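Local coordinates for protein tRNA (adenine(9)-N1)-methyltransferase (PDB 5A7Z) that catalyses the S-adenosyl-L-methionine-dependent methylation of N1 of adenosine at position 9 in tRNA, at residues I36-E44 / E87-K95; I112-L120 / R207-R215. All blocks are in the same frame, centred on the assembly; numbering follows the deposited sequence.

Contact 1: I36-E44 / E87-K95; sequences ISSIYIGHE and ETSRYTFRK
Ile36 covers one face of the Tyr91 ring: its CD1 lies 3.9 Å from the centroid of that ring, a CH-pi contact offset toward the rim on the CE2 side. The two side chains cross at about a right angle, and with CG1 of Ile36 anti to its carbonyl carbon (chi1 -51°), both CG1 and CD1 reach the ring. The Tyr40 ring has Ser89 OG at its edge, near the ring plane, and makes a cation-pi contact with Arg67, while its hydroxyl bonds to Gly83 O. Glu44 CG meets the Phe93 ring obliquely, 3.8 Å from CD2 of Phe93; the carboxylate beyond it turns to Lys54. Ile39 CG2 packs on Phe93 CB.

The backbones join at a single bridge between Tyr40 and Thr92. Tyr40 N donates to Tyr91 O at 2.9 Å, and Phe93 N donates to Tyr40 O at 2.7 Å. Each acceptor also receives a CA-H...O contact, from Ile39 CA to Tyr91 O and from Thr92 CA to Tyr40 O. Before the bridge the second segment turns a corner at Arg90, and a water links the backbones there, donating to Ser38 O and accepting from Arg90 N. Ser38 CB packs against Ser89 CB at 3.8 Å, beside that corner.

Thr92 OG1 is taken up by Glu65 of strand 60-75, with which both 87-89 and 91-95 pair antiparallel. Strand 38-40 runs parallel to 78-82 on its other side, so the bridge brings the two ends of a curled mixed sheet together, and helix 48-57 covers Phe93 and Ile41 through Leu51.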
ATOM      1  N   ILE A  36       4.539 -14.850  21.584  1.00 34.32           N
ATOM      2  CA  ILE A  36       4.914 -15.661  20.423  1.00 35.60           C
ATOM      3  C   ILE A  36       6.135 -15.057  19.703  1.00 35.20           C
ATOM      4  O   ILE A  36       6.080 -13.944  19.181  1.00 38.18           O
ATOM      5  CB  ILE A  36       3.724 -15.778  19.434  1.00 37.27           C
ATOM      6  CG1 ILE A  36       2.468 -16.235  20.202  1.00 39.50           C
ATOM      7  CG2 ILE A  36       4.039 -16.740  18.290  1.00 35.69           C
ATOM      8  CD1 ILE A  36       1.227 -16.426  19.367  1.00 38.30           C
ATOM      9  N   SER A  37       7.199 -15.850  19.640  1.00 35.99           N
ATOM     10  CA  SER A  37       8.482 -15.449  19.096  1.00 36.14           C
ATOM     11  C   SER A  37       8.840 -16.165  17.832  1.00 32.20           C
ATOM     12  O   SER A  37       9.842 -15.833  17.194  1.00 34.64           O
ATOM     13  CB  SER A  37       9.565 -15.761  20.118  1.00 38.44           C
ATOM     14  OG  SER A  37       9.537 -14.769  21.066  1.00 46.08           O
ATOM     15  N   SER A  38       8.084 -17.198  17.510  1.00 31.36           N
ATOM     16  CA  SER A  38       8.352 -18.012  16.335  1.00 30.60           C
ATOM     17  C   SER A  38       7.082 -18.518  15.779  1.00 27.92           C
ATOM     18  O   SER A  38       6.117 -18.811  16.523  1.00 29.16           O
ATOM     19  CB  SER A  38       9.198 -19.221  16.721  1.00 32.39           C
ATOM     20  OG  SER A  38      10.262 -18.786  17.486  1.00 43.35           O
ATOM     21  N   ILE A  39       7.107 -18.750  14.492  1.00 27.31           N
ATOM     22  CA  ILE A  39       5.963 -19.287  13.781  1.00 26.73           C
ATOM     23  C   ILE A  39       6.465 -20.187  12.676  1.00 26.98           C
ATOM     24  O   ILE A  39       7.371 -19.783  11.891  1.00 26.75           O
ATOM     25  CB  ILE A  39       5.141 -18.150  13.169  1.00 27.83           C
ATOM     26  CG1 ILE A  39       4.528 -17.285  14.258  1.00 29.04           C
ATOM     27  CG2 ILE A  39       4.038 -18.703  12.270  1.00 30.52           C
ATOM     28  CD1 ILE A  39       3.778 -16.092  13.707  1.00 30.74           C
ATOM     29  N   TYR A  40       5.894 -21.387  12.580  1.00 25.90           N
ATOM     30  CA  TYR A  40       6.143 -22.263  11.437  1.00 26.15           C
ATOM     31  C   TYR A  40       5.221 -21.857  10.296  1.00 29.18           C
ATOM     32  O   TYR A  40       4.015 -21.859  10.460  1.00 26.63           O
ATOM     33  CB  TYR A  40       5.886 -23.717  11.804  1.00 29.63           C
ATOM     34  CG  TYR A  40       6.418 -24.708  10.778  1.00 28.98           C
ATOM     35  CD1 TYR A  40       5.663 -25.070   9.658  1.00 30.65           C
ATOM     36  CD2 TYR A  40       7.637 -25.311  10.954  1.00 30.11           C
ATOM     37  CE1 TYR A  40       6.146 -25.985   8.726  1.00 33.70           C
ATOM     38  CE2 TYR A  40       8.149 -26.203  10.017  1.00 32.35           C
ATOM     39  CZ  TYR A  40       7.400 -26.560   8.915  1.00 35.00           C
ATOM     40  OH  TYR A  40       7.917 -27.485   8.012  1.00 34.37           O
ATOM     41  N   ILE A  41       5.808 -21.413   9.171  1.00 29.56           N
ATOM     42  CA  ILE A  41       5.070 -20.731   8.118  1.00 26.78           C
ATOM     43  C   ILE A  41       4.898 -21.606   6.881  1.00 30.97           C
ATOM     44  O   ILE A  41       4.179 -21.239   5.965  1.00 28.86           O
ATOM     45  CB  ILE A  41       5.755 -19.404   7.677  1.00 31.73           C
ATOM     46  CG1 ILE A  41       7.187 -19.634   7.173  1.00 29.37           C
ATOM     47  CG2 ILE A  41       5.789 -18.404   8.823  1.00 33.18           C
ATOM     48  CD1 ILE A  41       7.700 -18.499   6.319  1.00 30.95           C
ATOM     49  N   GLY A  42       5.573 -22.745   6.837  1.00 30.85           N
ATOM     50  CA  GLY A  42       5.324 -23.714   5.773  1.00 32.09           C
ATOM     51  C   GLY A  42       5.829 -23.200   4.450  1.00 33.57           C
ATOM     52  O   GLY A  42       7.001 -22.800   4.340  1.00 32.83           O
ATOM     53  N   HIS A  43       4.916 -23.128   3.478  1.00 36.51           N
ATOM     54  CA  HIS A  43       5.206 -22.627   2.132  1.00 37.82           C
ATOM     55  C   HIS A  43       4.947 -21.130   1.962  1.00 40.88           C
ATOM     56  O   HIS A  43       5.149 -20.605   0.872  1.00 34.98           O
ATOM     57  CB  HIS A  43       4.335 -23.367   1.100  1.00 37.50           C
ATOM     58  CG  HIS A  43       4.458 -24.860   1.169  1.00 40.46           C
ATOM     59  ND1 HIS A  43       5.543 -25.539   0.664  1.00 40.18           N
ATOM     60  CD2 HIS A  43       3.647 -25.800   1.718  1.00 41.27           C
ATOM     61  CE1 HIS A  43       5.400 -26.831   0.896  1.00 44.68           C
ATOM     62  NE2 HIS A  43       4.250 -27.018   1.524  1.00 46.70           N
ATOM     63  N   GLU A  44       4.483 -20.446   3.012  1.00 35.42           N
ATOM     64  CA  GLU A  44       4.116 -19.044   2.866  1.00 34.24           C
ATOM     65  C   GLU A  44       5.337 -18.226   2.602  1.00 29.46           C
ATOM     66  O   GLU A  44       6.432 -18.634   2.913  1.00 33.92           O
ATOM     67  CB  GLU A  44       3.379 -18.517   4.114  1.00 30.91           C
ATOM     68  CG  GLU A  44       2.122 -19.289   4.475  1.00 34.22           C
ATOM     69  CD  GLU A  44       1.250 -19.599   3.269  1.00 38.39           C
ATOM     70  OE1 GLU A  44       0.964 -18.671   2.477  1.00 42.65           O
ATOM     71  OE2 GLU A  44       0.869 -20.771   3.088  1.00 48.39           O
ATOM     72  N   GLU A  87      15.466 -24.971  15.047  1.00 44.50           N
ATOM     73  CA  GLU A  87      14.597 -24.022  15.712  1.00 40.10           C
ATOM     74  C   GLU A  87      13.276 -24.716  16.050  1.00 38.72           C
ATOM     75  O   GLU A  87      12.909 -25.702  15.437  1.00 49.34           O
ATOM     76  CB  GLU A  87      14.377 -22.801  14.833  1.00 45.35           C
ATOM     77  CG  GLU A  87      15.661 -22.141  14.323  1.00 47.94           C
ATOM     78  CD  GLU A  87      16.239 -21.075  15.273  1.00 53.21           C
ATOM     79  OE1 GLU A  87      15.774 -20.947  16.431  1.00 49.75           O
ATOM     80  OE2 GLU A  87      17.174 -20.361  14.850  1.00 54.89           O
ATOM     81  N   THR A  88      12.593 -24.211  17.048  1.00 33.58           N
ATOM     82  CA  THR A  88      11.287 -24.709  17.453  1.00 36.35           C
ATOM     83  C   THR A  88      10.287 -23.585  17.307  1.00 30.74           C
ATOM     84  O   THR A  88      10.633 -22.460  17.537  1.00 32.14           O
ATOM     85  CB  THR A  88      11.312 -25.078  18.923  1.00 37.79           C
ATOM     86  OG1 THR A  88      12.230 -26.128  19.093  1.00 49.16           O
ATOM     87  CG2 THR A  88       9.955 -25.535  19.407  1.00 43.02           C
ATOM     88  N   SER A  89       9.042 -23.904  16.967  1.00 32.08           N
ATOM     89  CA  SER A  89       7.915 -22.967  17.154  1.00 30.90           C
ATOM     90  C   SER A  89       6.833 -23.698  17.900  1.00 28.53           C
ATOM     91  O   SER A  89       6.852 -24.914  17.933  1.00 29.37           O
ATOM     92  CB  SER A  89       7.392 -22.470  15.820  1.00 30.42           C
ATOM     93  OG  SER A  89       7.364 -23.513  14.845  1.00 36.17           O
ATOM     94  N   ARG A  90       5.922 -22.949  18.524  1.00 26.81           N
ATOM     95  CA  ARG A  90       4.739 -23.502  19.221  1.00 27.79           C
ATOM     96  C   ARG A  90       3.450 -23.162  18.499  1.00 28.13           C
ATOM     97  O   ARG A  90       2.355 -23.479  18.987  1.00 28.42           O
ATOM     98  CB  ARG A  90       4.638 -22.876  20.624  1.00 33.83           C
ATOM     99  CG  ARG A  90       5.833 -23.144  21.516  1.00 35.46           C
ATOM    100  CD  ARG A  90       6.064 -24.645  21.614  1.00 42.28           C
ATOM    101  NE  ARG A  90       6.681 -24.971  22.882  1.00 55.48           N
ATOM    102  CZ  ARG A  90       6.136 -25.724  23.823  1.00 49.85           C
ATOM    103  NH1 ARG A  90       4.952 -26.297  23.651  1.00 54.68           N
ATOM    104  NH2 ARG A  90       6.797 -25.908  24.939  1.00 58.45           N
ATOM    105  N   TYR A  91       3.572 -22.405  17.400  1.00 28.30           N
ATOM    106  CA  TYR A  91       2.436 -21.958  16.603  1.00 26.60           C
ATOM    107  C   TYR A  91       2.789 -22.114  15.137  1.00 28.07           C
ATOM    108  O   TYR A  91       3.908 -21.751  14.702  1.00 27.77           O
ATOM    109  CB  TYR A  91       2.086 -20.510  16.934  1.00 27.85           C
ATOM    110  CG  TYR A  91       1.507 -20.373  18.316  1.00 28.66           C
ATOM    111  CD1 TYR A  91       0.178 -20.650  18.555  1.00 31.63           C
ATOM    112  CD2 TYR A  91       2.321 -20.071  19.406  1.00 31.84           C
ATOM    113  CE1 TYR A  91      -0.362 -20.583  19.839  1.00 33.87           C
ATOM    114  CE2 TYR A  91       1.792 -19.953  20.679  1.00 31.08           C
ATOM    115  CZ  TYR A  91       0.460 -20.230  20.895  1.00 34.72           C
ATOM    116  OH  TYR A  91      -0.055 -20.200  22.179  1.00 38.60           O
ATOM    117  N   THR A  92       1.853 -22.698  14.392  1.00 27.32           N
ATOM    118  CA  THR A  92       2.005 -22.918  12.977  1.00 28.55           C
ATOM    119  C   THR A  92       0.980 -22.087  12.217  1.00 30.32           C
ATOM    120  O   THR A  92      -0.201 -22.044  12.594  1.00 29.35           O
ATOM    121  CB  THR A  92       1.811 -24.403  12.631  1.00 29.90           C
ATOM    122  OG1 THR A  92       2.846 -25.192  13.235  1.00 30.24           O
ATOM    123  CG2 THR A  92       1.874 -24.595  11.143  1.00 31.76           C
ATOM    124  N   PHE A  93       1.430 -21.395  11.177  1.00 26.74           N
ATOM    125  CA  PHE A  93       0.544 -20.545  10.406  1.00 29.60           C
ATOM    126  C   PHE A  93      -0.109 -21.391   9.330  1.00 33.12           C
ATOM    127  O   PHE A  93       0.572 -21.933   8.485  1.00 32.98           O
ATOM    128  CB  PHE A  93       1.333 -19.402   9.738  1.00 28.43           C
ATOM    129  CG  PHE A  93       0.470 -18.410   9.015  1.00 27.29           C
ATOM    130  CD1 PHE A  93      -0.125 -17.389   9.693  1.00 27.97           C
ATOM    131  CD2 PHE A  93       0.258 -18.512   7.649  1.00 29.61           C
ATOM    132  CE1 PHE A  93      -0.943 -16.492   9.049  1.00 27.34           C
ATOM    133  CE2 PHE A  93      -0.559 -17.618   6.999  1.00 26.11           C
ATOM    134  CZ  PHE A  93      -1.123 -16.582   7.700  1.00 26.71           C
ATOM    135  N   ARG A  94      -1.426 -21.463   9.321  1.00 38.58           N
ATOM    136  CA  ARG A  94      -2.090 -22.131   8.211  1.00 41.14           C
ATOM    137  C   ARG A  94      -3.582 -21.971   8.081  1.00 37.18           C
ATOM    138  O   ARG A  94      -4.260 -21.436   8.959  1.00 33.71           O
ATOM    139  CB  ARG A  94      -1.776 -23.611   8.256  1.00 46.68           C
ATOM    140  CG  ARG A  94      -2.531 -24.407   9.299  1.00 49.34           C
ATOM    141  CD  ARG A  94      -2.490 -25.867   8.894  1.00 48.12           C
ATOM    142  NE  ARG A  94      -2.503 -26.716  10.045  1.00 49.44           N
ATOM    143  CZ  ARG A  94      -1.437 -27.309  10.574  1.00 51.46           C
ATOM    144  NH1 ARG A  94      -0.233 -27.168  10.047  1.00 52.92           N
ATOM    145  NH2 ARG A  94      -1.591 -28.052  11.649  1.00 51.10           N
ATOM    146  N   LYS A  95      -4.078 -22.573   7.010  1.00 38.68           N
ATOM    147  CA  LYS A  95      -5.451 -22.473   6.586  1.00 39.43           C
ATOM    148  C   LYS A  95      -6.350 -22.982   7.704  1.00 35.26           C
ATOM    149  O   LYS A  95      -6.072 -24.012   8.269  1.00 38.14           O
ATOM    150  CB  LYS A  95      -5.607 -23.328   5.295  1.00 43.58           C
ATOM    151  CG  LYS A  95      -6.952 -23.241   4.568  1.00 46.89           C
ATOM    152  CD  LYS A  95      -7.505 -21.833   4.543  1.00 50.40           C
ATOM    153  CE  LYS A  95      -8.253 -21.541   3.259  1.00 54.92           C
ATOM    154  NZ  LYS A  95      -7.300 -21.174   2.172  1.00 55.67           N
TER
HETATM  155  O   HOH W   1       6.063 -20.227  18.826  1.00 32.23           O

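Contact 2: I112-L120 / R207-R215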
ATOM      1  N   ILE A 112      -7.015   7.100  -4.964  1.00 31.33           N
ATOM      2  CA  ILE A 112      -7.217   7.226  -6.404  1.00 34.01           C
ATOM      3  C   ILE A 112      -8.414   8.134  -6.649  1.00 36.22           C
ATOM      4  O   ILE A 112      -9.557   7.808  -6.273  1.00 29.60           O
ATOM      5  CB  ILE A 112      -7.474   5.868  -7.089  1.00 36.59           C
ATOM      6  CG1 ILE A 112      -6.418   4.830  -6.652  1.00 38.93           C
ATOM      7  CG2 ILE A 112      -7.474   6.025  -8.611  1.00 33.27           C
ATOM      8  CD1 ILE A 112      -5.013   5.319  -6.816  1.00 44.61           C
ATOM      9  N   ASP A 113      -8.146   9.270  -7.288  1.00 34.09           N
ATOM     10  CA  ASP A 113      -9.180  10.295  -7.498  1.00 36.80           C
ATOM     11  C   ASP A 113      -9.816  10.125  -8.869  1.00 34.51           C
ATOM     12  O   ASP A 113      -9.269  10.536  -9.886  1.00 34.23           O
ATOM     13  CB  ASP A 113      -8.579  11.684  -7.348  1.00 33.75           C
ATOM     14  CG  ASP A 113      -9.636  12.802  -7.313  1.00 38.30           C
ATOM     15  OD1 ASP A 113     -10.810  12.602  -7.772  1.00 32.98           O
ATOM     16  OD2 ASP A 113      -9.266  13.909  -6.841  1.00 38.42           O
ATOM     17  N   LEU A 114     -10.993   9.530  -8.879  1.00 34.25           N
ATOM     18  CA  LEU A 114     -11.714   9.303 -10.116  1.00 34.79           C
ATOM     19  C   LEU A 114     -12.880  10.282 -10.302  1.00 35.50           C
ATOM     20  O   LEU A 114     -13.764  10.032 -11.095  1.00 38.26           O
ATOM     21  CB  LEU A 114     -12.236   7.868 -10.144  1.00 36.09           C
ATOM     22  CG  LEU A 114     -11.191   6.751 -10.298  1.00 39.75           C
ATOM     23  CD1 LEU A 114     -11.896   5.437 -10.612  1.00 40.89           C
ATOM     24  CD2 LEU A 114     -10.141   7.067 -11.360  1.00 38.95           C
ATOM     25  N   GLY A 115     -12.870  11.396  -9.584  1.00 34.96           N
ATOM     26  CA  GLY A 115     -13.783  12.508  -9.881  1.00 37.44           C
ATOM     27  C   GLY A 115     -13.869  12.839 -11.373  1.00 35.73           C
ATOM     28  O   GLY A 115     -14.925  13.069 -11.870  1.00 40.05           O
ATOM     29  N   LEU A 116     -12.748  12.794 -12.085  1.00 38.46           N
ATOM     30  CA  LEU A 116     -12.709  13.143 -13.509  1.00 41.93           C
ATOM     31  C   LEU A 116     -13.316  12.098 -14.488  1.00 44.91           C
ATOM     32  O   LEU A 116     -13.312  12.339 -15.689  1.00 37.70           O
ATOM     33  CB  LEU A 116     -11.246  13.428 -13.947  1.00 44.30           C
ATOM     34  CG  LEU A 116     -10.360  12.245 -14.440  1.00 47.50           C
ATOM     35  CD1 LEU A 116      -9.079  12.766 -15.087  1.00 49.68           C
ATOM     36  CD2 LEU A 116     -10.025  11.238 -13.347  1.00 45.84           C
ATOM     37  N   PHE A 117     -13.798  10.951 -13.992  1.00 43.81           N
ATOM     38  CA  PHE A 117     -13.971   9.771 -14.843  1.00 43.48           C
ATOM     39  C   PHE A 117     -14.795  10.074 -16.098  1.00 45.89           C
ATOM     40  O   PHE A 117     -14.404   9.719 -17.199  1.00 44.28           O
ATOM     41  CB  PHE A 117     -14.601   8.609 -14.073  1.00 42.09           C
ATOM     42  CG  PHE A 117     -14.596   7.298 -14.842  1.00 42.16           C
ATOM     43  CD1 PHE A 117     -13.410   6.559 -15.003  1.00 42.10           C
ATOM     44  CD2 PHE A 117     -15.768   6.806 -15.425  1.00 39.21           C
ATOM     45  CE1 PHE A 117     -13.403   5.374 -15.735  1.00 39.11           C
ATOM     46  CE2 PHE A 117     -15.763   5.621 -16.150  1.00 36.34           C
ATOM     47  CZ  PHE A 117     -14.579   4.906 -16.303  1.00 36.44           C
ATOM     48  N   GLU A 118     -15.884  10.806 -15.931  1.00 46.29           N
ATOM     49  CA  GLU A 118     -16.785  11.108 -17.040  1.00 44.86           C
ATOM     50  C   GLU A 118     -16.219  12.108 -18.067  1.00 40.70           C
ATOM     51  O   GLU A 118     -16.768  12.254 -19.129  1.00 46.83           O
ATOM     52  CB  GLU A 118     -18.129  11.582 -16.487  1.00 49.17           C
ATOM     53  CG  GLU A 118     -18.831  10.532 -15.607  1.00 55.73           C
ATOM     54  CD  GLU A 118     -19.247   9.264 -16.385  1.00 61.16           C
ATOM     55  OE1 GLU A 118     -19.661   9.394 -17.562  1.00 64.41           O
ATOM     56  OE2 GLU A 118     -19.180   8.141 -15.820  1.00 59.99           O
ATOM     57  N   PHE A 119     -15.082  12.724 -17.773  1.00 42.90           N
ATOM     58  CA  PHE A 119     -14.395  13.599 -18.724  1.00 43.09           C
ATOM     59  C   PHE A 119     -13.410  12.824 -19.609  1.00 43.59           C
ATOM     60  O   PHE A 119     -12.827  13.405 -20.508  1.00 45.02           O
ATOM     61  CB  PHE A 119     -13.575  14.672 -17.993  1.00 52.87           C
ATOM     62  CG  PHE A 119     -14.379  15.572 -17.086  1.00 71.73           C
ATOM     63  CD1 PHE A 119     -14.786  15.143 -15.822  1.00 76.67           C
ATOM     64  CD2 PHE A 119     -14.636  16.887 -17.449  1.00 83.30           C
ATOM     65  CE1 PHE A 119     -15.491  15.981 -14.977  1.00 79.44           C
ATOM     66  CE2 PHE A 119     -15.338  17.728 -16.601  1.00 86.65           C
ATOM     67  CZ  PHE A 119     -15.766  17.273 -15.364  1.00 82.22           C
ATOM     68  N   LEU A 120     -13.158  11.545 -19.302  1.00 39.02           N
ATOM     69  CA  LEU A 120     -12.164  10.768 -20.022  1.00 36.99           C
ATOM     70  C   LEU A 120     -12.756  10.228 -21.311  1.00 37.22           C
ATOM     71  O   LEU A 120     -13.919   9.853 -21.371  1.00 33.06           O
ATOM     72  CB  LEU A 120     -11.684   9.594 -19.171  1.00 38.90           C
ATOM     73  CG  LEU A 120     -10.960   9.936 -17.861  1.00 41.21           C
ATOM     74  CD1 LEU A 120     -10.673   8.672 -17.050  1.00 36.96           C
ATOM     75  CD2 LEU A 120      -9.687  10.728 -18.148  1.00 41.43           C
ATOM     76  N   ARG A 207      -1.545  16.022 -18.029  1.00 92.74           N
ATOM     77  CA  ARG A 207      -1.855  16.425 -16.689  1.00 89.01           C
ATOM     78  C   ARG A 207      -2.756  15.423 -16.063  1.00 75.06           C
ATOM     79  O   ARG A 207      -3.471  14.697 -16.713  1.00 76.80           O
ATOM     80  CB  ARG A 207      -2.354  17.838 -16.493  1.00 20.00           C
ATOM     81  CG  ARG A 207      -1.698  18.414 -15.242  1.00 20.00           C
ATOM     82  CD  ARG A 207      -2.663  18.919 -14.193  1.00 20.00           C
ATOM     83  NE  ARG A 207      -1.989  19.824 -13.253  1.00 20.00           N
ATOM     84  CZ  ARG A 207      -1.371  20.954 -13.596  1.00 20.00           C
ATOM     85  NH1 ARG A 207      -1.345  21.355 -14.858  1.00 20.00           N
ATOM     86  NH2 ARG A 207      -0.777  21.689 -12.672  1.00 20.00           N
ATOM     87  N   ARG A 208      -2.648  15.371 -14.769  1.00 65.80           N
ATOM     88  CA  ARG A 208      -3.388  14.420 -13.971  1.00 67.16           C
ATOM     89  C   ARG A 208      -4.297  15.200 -13.073  1.00 57.60           C
ATOM     90  O   ARG A 208      -3.881  15.734 -12.064  1.00 58.89           O
ATOM     91  CB  ARG A 208      -2.441  13.563 -13.140  1.00 70.25           C
ATOM     92  CG  ARG A 208      -2.935  12.174 -12.833  1.00 63.13           C
ATOM     93  CD  ARG A 208      -1.922  11.422 -12.011  1.00 63.86           C
ATOM     94  NE  ARG A 208      -0.943  10.756 -12.849  1.00 58.01           N
ATOM     95  CZ  ARG A 208      -1.200   9.691 -13.577  1.00 54.40           C
ATOM     96  NH1 ARG A 208      -2.390   9.165 -13.585  1.00 55.63           N
ATOM     97  NH2 ARG A 208      -0.261   9.154 -14.301  1.00 63.71           N
ATOM     98  N   LEU A 209      -5.538  15.278 -13.482  1.00 51.56           N
ATOM     99  CA  LEU A 209      -6.550  15.972 -12.732  1.00 51.15           C
ATOM    100  C   LEU A 209      -7.064  15.099 -11.590  1.00 44.79           C
ATOM    101  O   LEU A 209      -7.550  13.979 -11.796  1.00 38.87           O
ATOM    102  CB  LEU A 209      -7.715  16.397 -13.647  1.00 58.03           C
ATOM    103  CG  LEU A 209      -9.013  16.884 -12.954  1.00 63.61           C
ATOM    104  CD1 LEU A 209      -8.766  18.040 -11.973  1.00 64.31           C
ATOM    105  CD2 LEU A 209     -10.069  17.283 -13.982  1.00 57.37           C
ATOM    106  N   ASP A 210      -6.904  15.627 -10.385  1.00 42.28           N
ATOM    107  CA  ASP A 210      -7.543  15.119  -9.186  1.00 40.95           C
ATOM    108  C   ASP A 210      -8.778  15.978  -8.874  1.00 36.89           C
ATOM    109  O   ASP A 210      -8.700  16.963  -8.136  1.00 37.08           O
ATOM    110  CB  ASP A 210      -6.556  15.221  -8.045  1.00 43.54           C
ATOM    111  CG  ASP A 210      -5.993  16.600  -7.918  1.00 47.00           C
ATOM    112  OD1 ASP A 210      -5.575  17.148  -8.965  1.00 56.95           O
ATOM    113  OD2 ASP A 210      -6.038  17.179  -6.817  1.00 41.27           O
ATOM    114  N   ARG A 211      -9.907  15.611  -9.454  1.00 31.07           N
ATOM    115  CA  ARG A 211     -11.044  16.485  -9.478  1.00 32.28           C
ATOM    116  C   ARG A 211     -11.802  16.532  -8.134  1.00 31.63           C
ATOM    117  O   ARG A 211     -12.291  17.572  -7.748  1.00 31.07           O
ATOM    118  CB  ARG A 211     -12.006  16.020 -10.556  1.00 38.15           C
ATOM    119  CG  ARG A 211     -13.250  16.885 -10.660  1.00 41.02           C
ATOM    120  CD  ARG A 211     -12.884  18.252 -11.196  1.00 43.35           C
ATOM    121  NE  ARG A 211     -13.995  18.942 -11.872  1.00 43.29           N
ATOM    122  CZ  ARG A 211     -13.825  19.807 -12.879  1.00 44.28           C
ATOM    123  NH1 ARG A 211     -12.595  20.047 -13.354  1.00 42.68           N
ATOM    124  NH2 ARG A 211     -14.875  20.427 -13.421  1.00 38.31           N
ATOM    125  N   ALA A 212     -11.983  15.394  -7.474  1.00 30.35           N
ATOM    126  CA  ALA A 212     -12.777  15.388  -6.235  1.00 31.61           C
ATOM    127  C   ALA A 212     -11.967  16.043  -5.103  1.00 33.97           C
ATOM    128  O   ALA A 212     -12.513  16.688  -4.206  1.00 31.63           O
ATOM    129  CB  ALA A 212     -13.199  13.988  -5.870  1.00 30.79           C
ATOM    130  N   THR A 213     -10.655  15.975  -5.206  1.00 35.05           N
ATOM    131  CA  THR A 213      -9.822  16.662  -4.241  1.00 41.44           C
ATOM    132  C   THR A 213      -9.708  18.178  -4.544  1.00 37.17           C
ATOM    133  O   THR A 213      -9.697  18.994  -3.633  1.00 41.66           O
ATOM    134  CB  THR A 213      -8.431  15.975  -4.094  1.00 46.79           C
ATOM    135  OG1 THR A 213      -7.571  16.321  -5.190  1.00 52.79           O
ATOM    136  CG2 THR A 213      -8.596  14.469  -4.051  1.00 44.37           C
ATOM    137  N   GLU A 214      -9.664  18.548  -5.816  1.00 38.38           N
ATOM    138  CA  GLU A 214      -9.775  19.966  -6.212  1.00 41.27           C
ATOM    139  C   GLU A 214     -11.065  20.598  -5.695  1.00 37.13           C
ATOM    140  O   GLU A 214     -11.088  21.737  -5.236  1.00 31.77           O
ATOM    141  CB  GLU A 214      -9.708  20.074  -7.722  1.00 44.02           C
ATOM    142  CG  GLU A 214     -10.107  21.409  -8.283  1.00 50.78           C
ATOM    143  CD  GLU A 214     -10.227  21.356  -9.786  1.00 56.11           C
ATOM    144  OE1 GLU A 214      -9.200  21.097 -10.435  1.00 65.83           O
ATOM    145  OE2 GLU A 214     -11.353  21.500 -10.313  1.00 59.75           O
ATOM    146  N   ARG A 215     -12.131  19.829  -5.741  1.00 37.16           N
ATOM    147  CA  ARG A 215     -13.407  20.288  -5.262  1.00 38.80           C
ATOM    148  C   ARG A 215     -13.375  20.550  -3.760  1.00 39.28           C
ATOM    149  O   ARG A 215     -13.903  21.572  -3.285  1.00 31.03           O
ATOM    150  CB  ARG A 215     -14.472  19.272  -5.608  1.00 44.51           C
ATOM    151  CG  ARG A 215     -15.825  19.509  -4.960  1.00 50.07           C
ATOM    152  CD  ARG A 215     -16.813  18.383  -5.309  1.00 55.76           C
ATOM    153  NE  ARG A 215     -16.547  17.770  -6.621  1.00 51.82           N
ATOM    154  CZ  ARG A 215     -16.419  16.455  -6.830  1.00 53.18           C
ATOM    155  NH1 ARG A 215     -16.549  15.575  -5.826  1.00 56.07           N
ATOM    156  NH2 ARG A 215     -16.172  16.015  -8.051  1.00 49.62           N
TER
HETATM  157  O   HOH W   2      -9.820  13.066 -10.898  1.00 37.63           O
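Asp113 receives backbone N-H groups from the start of helix 211-220. Ala212 N donates to Asp113 OD1 at 3.0 Å on its syn lone pair, and Thr213 N to Asp113 OD2, also at 3.0 Å but 26° out of the carboxylate plane. OD1 is further met by Gly115 N nearly along its C-O axis, closing an Asx turn. With CG anti to the backbone N (chi1 -170°), the carboxylate reaches the helix end, whose N-H groups would probably stabilise its charge. An asparagine here would probably lose one of the two helix bonds, leaving Ala212 N or Thr213 N facing an amide N-H.

A water adds a polar link, accepting from Leu116 N and Arg211 N and lying 2.6 Å from Leu209 O.

Apolar contact comes from Leu116, whose CB lies 4.0 Å from Leu209 CD2, the two side chains running in opposite senses.

Between flat groups, Phe119 CZ sits over one face of the Arg211 guanidinium, 3.8 Å from NH2, the planes 54° apart.

Gly115, lacking a side chain, passes close to Ala212. The Asp210 side chain, at the N-cap position, forms no capping bond but a salt bridge with Arg226; a helix N-terminus thus meets a strand-end aspartate in the SPOUT methyltransferase domain.

In the fold
From the N terminus, helix 22-33 leads into strand 38-40, and contact 1 closes when the chain, after helix 48-57 and the hairpin of 60-75 with 78-82, comes back at 87-95. Strand 109-113 follows next and opens contact 2, which closes at 207-215, with 86 residues between its segments, after helix 122-142 and most of the central parallel strands. The two loops therefore stand in series, neither nesting nor crossing. Contact 1 joins ends of the N-terminal mixed sheet; contact 2 ties a strand of the methyltransferase sheet to helix 211-220. Their centres are about 45 Å apart, on opposite sides of the chain's centre, and their nearest atoms about 26 Å.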